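Local coordinates for protein mosquitocidal toxin (Lysinibacillus sphaericus, PDB 2VSE) that probably kills mosquito larvae by ADP-ribosylating target proteins, its ADP-ribosyltransferase domain being joined to four ricin-B-like lectin domains, at residues Ser424-Glu429 against Gly541-Arg546; Asn430-Gln435 against Phe444-Lys449. All blocks are in the same frame, centred on the assembly; numbering follows the deposited sequence.

Contact 1: residues Ser424-Glu429 against Gly541-Arg546; sequences SSKLNE and GGINQR
Ile543 supplies most of the apolar part of this contact, lying against both Lys426 and Leu427. With CG1 anti to the backbone N (chi1 -165°), the long branch of Ile543 runs over the aliphatic stem of Lys426, and the two side chains cross at about a right angle, Ile543 CG1 lying 3.6 Å from Lys426 CG. The methyl CG2 of Ile543 faces the fork of Leu427 and comes within 3.7 Å of Leu427 CD2. The other methyl, Leu427 CD1, sits 3.8 Å from Asn544 CB, where the two side chains run alongside each other in the same direction.

Both segments belong to one ricin-B-like beta-trefoil. Gly541-Arg546 lies in the loop that leads into strand 547-551, and it carries the first two residues of the Gln-X-Trp signature of the ricin B family, which Trp547 completes at the start of the strand; Ser425-Asn428 is the type I turn that ends strand 419-425.

Polar links centre on Arg546 O. Lys426 N donates to it at 3.2 Å, nearly straight at the hydrogen (163°) but tilted from the carbonyl plane. A water also donates to Arg546 O and is 2.8 Å from Ser425 OG, the hydroxyl that closes an ST turn by accepting from Leu427 N. The guanidinium of Arg546 reaches back to its own loop, with NH1 2.7 Å from Gly541 O on a carbonyl lone pair, while NE forms a salt bridge with Asp506.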
loop_
_atom_site.group_PDB
_atom_site.type_symbol
_atom_site.label_atom_id
_atom_site.label_comp_id
_atom_site.label_asym_id
_atom_site.label_seq_id
_atom_site.Cartn_x
_atom_site.Cartn_y
_atom_site.Cartn_z
ATOM N N SER A 424 -10.890 8.068 -10.916
ATOM C CA SER A 424 -12.083 8.767 -10.458
ATOM C C SER A 424 -11.788 10.227 -10.125
ATOM O O SER A 424 -10.635 10.610 -9.916
ATOM C CB SER A 424 -12.691 8.047 -9.252
ATOM O OG SER A 424 -11.761 7.984 -8.181
ATOM N N SER A 425 -12.835 11.042 -10.091
ATOM C CA SER A 425 -12.692 12.485 -9.907
ATOM C C SER A 425 -12.546 12.861 -8.439
ATOM O O SER A 425 -13.183 12.268 -7.566
ATOM C CB SER A 425 -13.892 13.215 -10.517
ATOM O OG SER A 425 -13.959 14.559 -10.080
ATOM N N LYS A 426 -11.716 13.863 -8.179
ATOM C CA LYS A 426 -11.560 14.419 -6.844
ATOM C C LYS A 426 -12.901 14.917 -6.286
ATOM O O LYS A 426 -13.122 14.896 -5.074
ATOM C CB LYS A 426 -10.512 15.543 -6.880
ATOM C CG LYS A 426 -10.244 16.275 -5.561
ATOM C CD LYS A 426 -9.776 15.339 -4.470
ATOM C CE LYS A 426 -9.314 16.113 -3.241
ATOM N NZ LYS A 426 -9.334 15.251 -2.026
ATOM N N LEU A 427 -13.800 15.338 -7.177
ATOM C CA LEU A 427 -15.131 15.812 -6.779
ATOM C C LEU A 427 -15.962 14.729 -6.099
ATOM O O LEU A 427 -16.808 15.023 -5.244
ATOM C CB LEU A 427 -15.889 16.356 -7.992
ATOM C CG LEU A 427 -15.559 17.774 -8.466
ATOM C CD1 LEU A 427 -15.836 17.914 -9.944
ATOM C CD2 LEU A 427 -16.334 18.811 -7.671
ATOM N N ASN A 428 -15.705 13.478 -6.479
ATOM C CA ASN A 428 -16.467 12.319 -6.013
ATOM C C ASN A 428 -15.699 11.047 -6.375
ATOM O O ASN A 428 -15.636 10.664 -7.547
ATOM C CB ASN A 428 -17.838 12.328 -6.696
ATOM C CG ASN A 428 -18.836 11.388 -6.053
ATOM O OD1 ASN A 428 -18.499 10.287 -5.618
ATOM N ND2 ASN A 428 -20.089 11.817 -6.021
ATOM N N GLU A 429 -15.097 10.392 -5.387
ATOM C CA GLU A 429 -14.198 9.271 -5.696
ATOM C C GLU A 429 -14.917 7.969 -6.090
ATOM O O GLU A 429 -14.278 6.997 -6.493
ATOM C CB GLU A 429 -13.178 9.045 -4.574
ATOM C CG GLU A 429 -13.666 8.220 -3.402
ATOM C CD GLU A 429 -12.531 7.843 -2.450
ATOM O OE1 GLU A 429 -11.354 7.724 -2.909
ATOM O OE2 GLU A 429 -12.833 7.659 -1.246
ATOM N N GLY A 541 -6.028 23.422 -13.174
ATOM C CA GLY A 541 -5.685 22.773 -11.912
ATOM C C GLY A 541 -6.814 22.711 -10.900
ATOM O O GLY A 541 -6.623 22.254 -9.763
ATOM N N GLY A 542 -7.993 23.166 -11.313
ATOM C CA GLY A 542 -9.193 23.109 -10.489
ATOM C C GLY A 542 -9.598 21.684 -10.168
ATOM O O GLY A 542 -9.061 20.730 -10.725
ATOM N N ILE A 543 -10.572 21.548 -9.281
ATOM C CA ILE A 543 -10.964 20.248 -8.748
ATOM C C ILE A 543 -11.438 19.255 -9.824
ATOM O O ILE A 543 -11.173 18.053 -9.717
ATOM C CB ILE A 543 -11.982 20.408 -7.587
ATOM C CG1 ILE A 543 -12.106 19.113 -6.781
ATOM C CG2 ILE A 543 -13.325 20.924 -8.098
ATOM C CD1 ILE A 543 -12.829 19.283 -5.410
ATOM N N ASN A 544 -12.093 19.755 -10.869
ATOM C CA ASN A 544 -12.571 18.888 -11.948
ATOM C C ASN A 544 -11.475 18.464 -12.937
ATOM O O ASN A 544 -11.765 17.859 -13.967
ATOM C CB ASN A 544 -13.749 19.537 -12.690
ATOM C CG ASN A 544 -13.369 20.842 -13.374
ATOM O OD1 ASN A 544 -12.792 21.735 -12.758
ATOM N ND2 ASN A 544 -13.707 20.959 -14.650
ATOM N N GLN A 545 -10.225 18.791 -12.628
ATOM C CA GLN A 545 -9.085 18.372 -13.453
ATOM C C GLN A 545 -8.113 17.490 -12.662
ATOM O O GLN A 545 -7.047 17.099 -13.164
ATOM C CB GLN A 545 -8.352 19.580 -14.013
ATOM C CG GLN A 545 -9.127 20.347 -15.073
ATOM C CD GLN A 545 -8.309 21.461 -15.676
ATOM O OE1 GLN A 545 -7.182 21.719 -15.247
ATOM N NE2 GLN A 545 -8.859 22.119 -16.690
ATOM N N ARG A 546 -8.504 17.179 -11.431
ATOM C CA ARG A 546 -7.687 16.397 -10.526
ATOM C C ARG A 546 -8.286 15.004 -10.382
ATOM O O ARG A 546 -9.505 14.838 -10.246
ATOM C CB ARG A 546 -7.568 17.114 -9.187
ATOM C CG ARG A 546 -6.947 18.494 -9.331
ATOM C CD ARG A 546 -7.096 19.363 -8.108
ATOM N NE ARG A 546 -5.924 19.259 -7.250
ATOM C CZ ARG A 546 -4.820 20.001 -7.364
ATOM N NH1 ARG A 546 -4.711 20.930 -8.305
ATOM N NH2 ARG A 546 -3.822 19.808 -6.513
HETATM O O HOH W 1 -11.811 15.187 -11.844
#

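Contact 2: residues Asn430-Gln435 against Phe444-Lys449; sequences NKVIEQ and FSNSDK
Antiparallel strand pairing joins Asn430-Gln435 to Phe444-Lys449 at the open end of the beta hairpin 431-436/440-445. Val432 and Phe444 form a hydrogen-bonded pair, with Val432 N 2.8 Å from Phe444 O and Phe444 N returning to Val432 O. Lys431 and Ser445 are the neighbouring non-hydrogen-bonded pair. Beyond them Asn446 N donates to Asn430 O at 2.7 Å, almost head-on to the carbonyl.

On the face carrying Lys431 and Ser445, the bent lysine chain lets Lys431 NZ donate to Ser445 OG at 3.0 Å; Asp530 OD1 forms a salt bridge with the lysine and a hydrogen bond with the serine. On the side of Val432 and Phe444, Val432 CG1 packs at 3.8 Å against Asn446 CB. Glu434, its CG anti to the backbone N (chi1 170°), extends obliquely to Phe444: OE2 lies 3.7 Å from Phe444 CB and OE1 nears ring atoms CG and CD2, the planes 24° apart. Glu434 OE2 also forms a salt bridge with Lys449 NZ, its hydrogen bond weak at 3.2 Å, while His442 holds OE1. Asn446 OD1 accepts from Asp448 N, closing an Asx turn after the strand. The arrangement is that of a hairpin of the beta-trefoil fold, here in a ricin-B-like domain.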
loop_
_atom_site.group_PDB
_atom_site.type_symbol
_atom_site.label_atom_id
_atom_site.label_comp_id
_atom_site.label_asym_id
_atom_site.label_seq_id
_atom_site.Cartn_x
_atom_site.Cartn_y
_atom_site.Cartn_z
ATOM N N ASN A 430 -16.242 7.953 -5.975
ATOM C CA ASN A 430 -17.011 6.847 -6.518
ATOM C C ASN A 430 -17.534 7.109 -7.936
ATOM O O ASN A 430 -18.280 6.303 -8.493
ATOM C CB ASN A 430 -18.103 6.389 -5.545
ATOM C CG ASN A 430 -17.625 5.275 -4.614
ATOM O OD1 ASN A 430 -18.326 4.287 -4.404
ATOM N ND2 ASN A 430 -16.422 5.427 -4.061
ATOM N N LYS A 431 -17.113 8.226 -8.526
ATOM C CA LYS A 431 -17.420 8.517 -9.924
ATOM C C LYS A 431 -16.211 8.201 -10.790
ATOM O O LYS A 431 -15.245 8.964 -10.820
ATOM C CB LYS A 431 -17.832 9.975 -10.109
ATOM C CG LYS A 431 -19.084 10.411 -9.373
ATOM C CD LYS A 431 -20.210 9.394 -9.429
ATOM C CE LYS A 431 -21.154 9.676 -10.577
ATOM N NZ LYS A 431 -22.596 9.501 -10.172
ATOM N N VAL A 432 -16.270 7.074 -11.488
ATOM C CA VAL A 432 -15.128 6.578 -12.252
ATOM C C VAL A 432 -15.262 6.835 -13.758
ATOM O O VAL A 432 -16.376 6.978 -14.291
ATOM C CB VAL A 432 -14.894 5.058 -12.029
ATOM C CG1 VAL A 432 -14.517 4.761 -10.568
ATOM C CG2 VAL A 432 -16.111 4.237 -12.473
ATOM N N ILE A 433 -14.116 6.883 -14.434
ATOM C CA ILE A 433 -14.072 6.930 -15.888
ATOM C C ILE A 433 -14.434 5.556 -16.463
ATOM O O ILE A 433 -13.716 4.569 -16.250
ATOM C CB ILE A 433 -12.697 7.390 -16.406
ATOM C CG1 ILE A 433 -12.293 8.730 -15.756
ATOM C CG2 ILE A 433 -12.697 7.458 -17.935
ATOM C CD1 ILE A 433 -11.026 9.351 -16.323
ATOM N N GLU A 434 -15.551 5.515 -17.193
ATOM C CA GLU A 434 -16.098 4.282 -17.739
ATOM C C GLU A 434 -16.113 4.283 -19.268
ATOM O O GLU A 434 -16.474 5.282 -19.902
ATOM C CB GLU A 434 -17.504 4.065 -17.188
ATOM C CG GLU A 434 -18.311 2.954 -17.841
ATOM C CD GLU A 434 -19.713 2.887 -17.299
ATOM O OE1 GLU A 434 -20.653 3.332 -18.005
ATOM O OE2 GLU A 434 -19.881 2.400 -16.163
ATOM N N GLN A 435 -15.724 3.160 -19.859
ATOM C CA GLN A 435 -15.802 3.007 -21.288
ATOM C C GLN A 435 -17.104 2.316 -21.691
ATOM O O GLN A 435 -17.332 1.137 -21.397
ATOM C CB GLN A 435 -14.612 2.226 -21.803
ATOM C CG GLN A 435 -14.453 2.300 -23.308
ATOM C CD GLN A 435 -13.585 1.186 -23.830
ATOM O OE1 GLN A 435 -13.379 0.181 -23.140
ATOM N NE2 GLN A 435 -13.077 1.340 -25.054
ATOM N N PHE A 444 -19.308 7.729 -14.419
ATOM C CA PHE A 444 -20.388 6.903 -13.889
ATOM C C PHE A 444 -20.089 6.414 -12.471
ATOM O O PHE A 444 -18.927 6.314 -12.073
ATOM C CB PHE A 444 -20.649 5.715 -14.817
ATOM C CG PHE A 444 -22.100 5.509 -15.132
ATOM C CD1 PHE A 444 -22.886 4.667 -14.345
ATOM C CD2 PHE A 444 -22.687 6.163 -16.217
ATOM C CE1 PHE A 444 -24.240 4.477 -14.631
ATOM C CE2 PHE A 444 -24.049 5.973 -16.507
ATOM C CZ PHE A 444 -24.820 5.132 -15.713
ATOM N N SER A 445 -21.133 6.115 -11.707
ATOM C CA SER A 445 -20.934 5.548 -10.378
ATOM C C SER A 445 -20.192 4.231 -10.488
ATOM O O SER A 445 -20.444 3.454 -11.404
ATOM C CB SER A 445 -22.255 5.353 -9.663
ATOM O OG SER A 445 -22.791 6.610 -9.320
ATOM N N ASN A 446 -19.253 3.992 -9.581
ATOM C CA ASN A 446 -18.495 2.760 -9.643
ATOM C C ASN A 446 -19.346 1.557 -9.280
ATOM O O ASN A 446 -20.155 1.617 -8.351
ATOM C CB ASN A 446 -17.269 2.807 -8.746
ATOM C CG ASN A 446 -16.576 1.468 -8.673
ATOM O OD1 ASN A 446 -16.076 0.960 -9.671
ATOM N ND2 ASN A 446 -16.597 0.859 -7.502
ATOM N N SER A 447 -19.167 0.474 -10.030
ATOM C CA SER A 447 -19.684 -0.839 -9.625
ATOM C C SER A 447 -18.695 -1.966 -9.954
ATOM O O SER A 447 -19.090 -3.126 -10.104
ATOM C CB SER A 447 -21.086 -1.106 -10.203
ATOM O OG SER A 447 -21.080 -1.025 -11.613
ATOM N N ASP A 448 -17.412 -1.601 -10.062
ATOM C CA ASP A 448 -16.305 -2.563 -10.105
ATOM C C ASP A 448 -16.330 -3.475 -11.335
ATOM O O ASP A 448 -15.947 -4.642 -11.260
ATOM C CB ASP A 448 -16.258 -3.398 -8.803
ATOM C CG ASP A 448 -15.967 -2.554 -7.571
ATOM O OD1 ASP A 448 -14.925 -1.875 -7.559
ATOM O OD2 ASP A 448 -16.756 -2.568 -6.613
ATOM N N LYS A 449 -16.764 -2.925 -12.467
ATOM C CA LYS A 449 -16.806 -3.664 -13.732
ATOM C C LYS A 449 -15.591 -3.428 -14.629
ATOM O O LYS A 449 -14.898 -2.421 -14.496
ATOM C CB LYS A 449 -18.112 -3.395 -14.496
ATOM C CG LYS A 449 -18.785 -2.056 -14.214
ATOM C CD LYS A 449 -20.304 -2.181 -14.309
ATOM C CE LYS A 449 -20.849 -1.827 -15.685
ATOM N NZ LYS A 449 -21.277 -0.401 -15.769
#

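Contacts 1 and 2 lie in the same trefoil domain, their centres about 14 Å apart, and both are partly buried. In contact 1 the apolar packing is on the exposed side, at Lys426 and Ile543, with Ser425 buried; in contact 2 Val432 and Glu434 are buried and Asn430 is exposed. After strand 419-425 the chain turns a corner and enters strand 431-436, which belongs to another sheet; a probable hydrogen bond from Ser425 N to Lys431 O (3.3 Å) ties the two. Contact 2 pairs neighbouring strands through backbone bonds, supplemented by charged side chains. Contact 1 joins segments beside paired strands 419-425 and 547-551, 112 residues apart at their closest ends, through aliphatic packing, one direct hydrogen bond and a bridging water.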